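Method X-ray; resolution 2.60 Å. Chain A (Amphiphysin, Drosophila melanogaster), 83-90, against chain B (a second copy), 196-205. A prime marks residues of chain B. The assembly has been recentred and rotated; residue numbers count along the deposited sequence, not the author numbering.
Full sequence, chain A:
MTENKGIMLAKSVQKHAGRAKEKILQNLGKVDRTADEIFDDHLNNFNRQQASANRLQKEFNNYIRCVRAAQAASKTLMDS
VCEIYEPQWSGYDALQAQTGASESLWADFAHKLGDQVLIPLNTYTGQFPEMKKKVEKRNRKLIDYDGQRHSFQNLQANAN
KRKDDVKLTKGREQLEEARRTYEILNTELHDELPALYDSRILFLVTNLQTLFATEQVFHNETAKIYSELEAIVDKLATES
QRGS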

# COMPACT_ATOMS: atom_id res chain seq x y z
N GLU A 83 0.39 -20.58 -6.52
CA GLU A 83 1.22 -21.76 -6.19
C GLU A 83 0.48 -22.87 -5.41
O GLU A 83 0.60 -24.06 -5.73
N ILE A 84 -0.27 -22.47 -4.38
CA ILE A 84 -0.92 -23.39 -3.45
C ILE A 84 -2.24 -23.96 -4.00
O ILE A 84 -2.78 -24.92 -3.46
N TYR A 85 -2.75 -23.31 -5.04
CA TYR A 85 -3.93 -23.74 -5.76
C TYR A 85 -3.37 -24.64 -6.81
O TYR A 85 -2.45 -24.26 -7.53
N GLU A 86 -3.89 -25.85 -6.91
CA GLU A 86 -3.25 -26.87 -7.71
C GLU A 86 -3.83 -26.96 -9.12
O GLU A 86 -5.02 -26.65 -9.33
N PRO A 87 -3.00 -27.35 -10.08
CA PRO A 87 -3.41 -27.45 -11.49
C PRO A 87 -4.68 -28.29 -11.69
O PRO A 87 -5.58 -27.93 -12.44
N GLN A 88 -4.74 -29.40 -10.99
CA GLN A 88 -5.81 -30.35 -11.17
C GLN A 88 -7.18 -29.90 -10.61
O GLN A 88 -8.20 -30.53 -10.91
N TRP A 89 -7.20 -28.86 -9.77
CA TRP A 89 -8.47 -28.34 -9.23
C TRP A 89 -9.17 -27.51 -10.29
O TRP A 89 -8.53 -26.99 -11.21
N SER A 90 -10.48 -27.40 -10.19
CA SER A 90 -11.21 -26.57 -11.15
C SER A 90 -10.89 -25.09 -10.89
O SER A 90 -10.56 -24.69 -9.77
N LEU B 196 -5.13 -34.60 7.20
CA LEU B 196 -4.68 -33.20 7.22
C LEU B 196 -4.41 -32.68 5.83
O LEU B 196 -4.69 -31.52 5.52
N TYR B 197 -3.84 -33.53 4.99
CA TYR B 197 -3.58 -33.20 3.61
C TYR B 197 -4.86 -32.89 2.86
O TYR B 197 -4.89 -32.00 2.02
N ASP B 198 -5.92 -33.62 3.16
CA ASP B 198 -7.18 -33.42 2.46
C ASP B 198 -7.86 -32.16 2.94
O ASP B 198 -8.43 -31.44 2.14
N SER B 199 -7.76 -31.86 4.23
CA SER B 199 -8.21 -30.57 4.75
C SER B 199 -7.72 -29.36 3.93
O SER B 199 -8.40 -28.35 3.90
N ARG B 200 -6.58 -29.48 3.25
CA ARG B 200 -6.01 -28.37 2.46
C ARG B 200 -6.98 -27.68 1.49
O ARG B 200 -6.91 -26.47 1.31
N ILE B 201 -7.86 -28.45 0.85
CA ILE B 201 -8.75 -27.91 -0.17
C ILE B 201 -9.78 -27.05 0.52
O ILE B 201 -9.93 -25.88 0.19
N LEU B 202 -10.50 -27.64 1.47
CA LEU B 202 -11.54 -26.92 2.20
C LEU B 202 -10.98 -25.67 2.90
O LEU B 202 -11.64 -24.64 2.93
N PHE B 203 -9.78 -25.77 3.46
CA PHE B 203 -9.19 -24.61 4.07
C PHE B 203 -9.06 -23.47 3.08
O PHE B 203 -9.44 -22.35 3.36
N LEU B 204 -8.50 -23.77 1.91
CA LEU B 204 -8.25 -22.72 0.93
C LEU B 204 -9.49 -22.16 0.26
O LEU B 204 -9.53 -20.97 -0.02
N VAL B 205 -10.48 -22.99 -0.01
CA VAL B 205 -11.69 -22.48 -0.60
C VAL B 205 -12.31 -21.51 0.41
O VAL B 205 -12.80 -20.46 0.04

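The contact pairs the end of a helix in chain A, and the turn that follows it, with one flank of a continuous helix in chain B, burying 338 Å² in total. No hydrogen bond crosses between the two stretches; they are held by one salt bridge and by apolar packing.

Glu83 lies in the last part of the chain A helix but is out of reach of chain B; its carboxylate is hydrogen-bonded elsewhere in the structure. Ile84, one residue on, has its CA-to-CB bond sideways to chain B, yet with chi1 and chi2 both t the end of its side chain comes nearer, and Ile84 CG2 packs against Leu204′ CD2 at 3.4 Å. Leu204′ points toward chain A and is buried, although its chi1 (-93°) and chi2 (118°) both fall between the usual wells. Tyr85, the first residue to leave helical phi/psi, turns away. With chi1 t, Tyr85 OH donates a 2.7 Å hydrogen bond to Ser90 O, tying the helix exit to the far end of the stretch.

Glu86 opens a type I turn that closes at Trp89, with Trp89 N bonded to Glu86 O at 3.1 Å. It points toward chain B with chi1 m and chi2 t, an extended reach that brings Glu86 OE1 to 2.9 Å from Arg200′ NH1 in a salt bridge. The oxygen meets the guanidinium at its edge, close to its plane. Arg200′ also points toward the other chain, with chi2 t but chi1 (96°) and chi3 (114°) between wells, and it is steadied within its own helix by a 2.8 Å hydrogen bond from Arg200′ NE to Tyr197′ O. Tyr197′ OH lies 4.0 Å from Glu86 OE2, too far for a hydrogen bond, and is satisfied elsewhere in the structure.

Pro87, in the turn, stays out of reach. Gln88 starts sideways, with chi1 p and chi2 at -96°, and Gln88 NE2 donates to Glu86 OE1 at 2.8 Å. That oxygen therefore serves both the glutamine and the arginine, and the carboxylate is braced from within its own chain.

Trp89 contributes the largest covered area of any residue here. It has its CA-to-CB bond toward chain B, with chi1 m (-60°), and its buried indole places Trp89 CZ2 3.5 Å from Ile201′ CG1 and 3.4 Å from Arg200′ NH1. The arginine nitrogen sits at the edge of the indole, near the ring plane, so this is not a stacked arrangement. Ile201′, chi1 m and chi2 t, supplies the apolar partner. Beyond the turn, Ser90 is out of reach of chain B.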

# COMPACT_ATOMS: atom_id res chain seq x y z
CB GLU A 83 2.48 -21.34 -5.39
CG GLU A 83 3.48 -22.47 -5.10
CD GLU A 83 3.36 -23.07 -3.67
OE1 GLU A 83 2.55 -24.02 -3.48
OE2 GLU A 83 4.08 -22.60 -2.74
CB ILE A 84 -1.17 -22.66 -2.10
CG1 ILE A 84 -1.55 -23.65 -1.00
CG2 ILE A 84 -2.25 -21.57 -2.23
CD1 ILE A 84 -1.30 -23.15 0.38
CB TYR A 85 -4.58 -22.54 -6.41
CG TYR A 85 -6.03 -22.67 -6.78
CD1 TYR A 85 -6.99 -21.90 -6.15
CD2 TYR A 85 -6.43 -23.51 -7.79
CE1 TYR A 85 -8.31 -21.98 -6.50
CE2 TYR A 85 -7.76 -23.60 -8.15
CZ TYR A 85 -8.68 -22.83 -7.49
OH TYR A 85 -9.99 -22.90 -7.85
CB GLU A 86 -3.34 -28.20 -6.98
CG GLU A 86 -2.85 -28.06 -5.55
CD GLU A 86 -2.49 -29.37 -4.91
OE1 GLU A 86 -2.87 -30.44 -5.45
OE2 GLU A 86 -1.82 -29.33 -3.85
CB PRO A 87 -2.22 -28.15 -12.16
CG PRO A 87 -1.05 -27.87 -11.28
CD PRO A 87 -1.59 -27.74 -9.90
CB GLN A 88 -5.39 -31.72 -10.59
CG GLN A 88 -5.70 -31.92 -9.11
CD GLN A 88 -4.54 -31.61 -8.18
OE1 GLN A 88 -3.44 -31.19 -8.61
NE2 GLN A 88 -4.78 -31.84 -6.87
CB TRP A 89 -8.24 -27.48 -7.98
CG TRP A 89 -7.57 -28.23 -6.85
CD1 TRP A 89 -7.34 -29.55 -6.78
CD2 TRP A 89 -7.04 -27.67 -5.64
NE1 TRP A 89 -6.68 -29.88 -5.62
CE2 TRP A 89 -6.49 -28.74 -4.89
CE3 TRP A 89 -6.95 -26.38 -5.11
CZ2 TRP A 89 -5.88 -28.55 -3.65
CZ3 TRP A 89 -6.36 -26.20 -3.89
CH2 TRP A 89 -5.82 -27.27 -3.17
CB SER A 90 -12.72 -26.85 -11.09
OG SER A 90 -13.38 -26.03 -10.15
CB LEU B 196 -3.40 -33.05 8.07
CG LEU B 196 -2.63 -31.70 8.15
CD1 LEU B 196 -3.51 -30.49 8.51
CD2 LEU B 196 -1.49 -31.81 9.15
CB TYR B 197 -2.82 -34.34 2.93
CG TYR B 197 -2.25 -33.95 1.60
CD1 TYR B 197 -1.34 -32.89 1.50
CD2 TYR B 197 -2.63 -34.60 0.43
CE1 TYR B 197 -0.83 -32.48 0.27
CE2 TYR B 197 -2.11 -34.21 -0.81
CZ TYR B 197 -1.21 -33.15 -0.88
OH TYR B 197 -0.70 -32.75 -2.09
CB ASP B 198 -8.09 -34.64 2.61
CG ASP B 198 -7.52 -35.85 1.88
OD1 ASP B 198 -6.93 -35.64 0.78
OD2 ASP B 198 -7.58 -37.03 2.33
CB SER B 199 -7.78 -30.39 6.21
OG SER B 199 -6.38 -30.26 6.32
CB ARG B 200 -4.71 -28.78 1.72
CG ARG B 200 -4.87 -29.21 0.27
CD ARG B 200 -3.72 -30.03 -0.33
NE ARG B 200 -4.21 -31.39 -0.63
CZ ARG B 200 -4.32 -31.93 -1.84
NH1 ARG B 200 -3.93 -31.28 -2.93
NH2 ARG B 200 -4.81 -33.16 -1.96
CB ILE B 201 -9.50 -29.04 -0.94
CG1 ILE B 201 -8.54 -29.87 -1.81
CG2 ILE B 201 -10.60 -28.45 -1.85
CD1 ILE B 201 -9.04 -31.31 -2.04
CB LEU B 202 -12.22 -27.84 3.24
CG LEU B 202 -13.31 -27.18 4.12
CD1 LEU B 202 -14.54 -26.80 3.29
CD2 LEU B 202 -13.68 -28.09 5.30
CB PHE B 203 -7.81 -24.87 4.63
CG PHE B 203 -7.11 -23.59 4.98
CD1 PHE B 203 -7.60 -22.80 6.02
CD2 PHE B 203 -6.05 -23.14 4.21
CE1 PHE B 203 -7.00 -21.60 6.34
CE2 PHE B 203 -5.44 -21.94 4.52
CZ PHE B 203 -5.92 -21.16 5.58
CB LEU B 204 -7.26 -23.18 -0.13
CG LEU B 204 -5.85 -22.78 0.30
CD1 LEU B 204 -4.95 -24.00 0.51
CD2 LEU B 204 -5.29 -21.80 -0.73
CB VAL B 205 -12.70 -23.61 -1.07
CG1 VAL B 205 -12.03 -24.58 -2.06
CG2 VAL B 205 -13.28 -24.37 0.07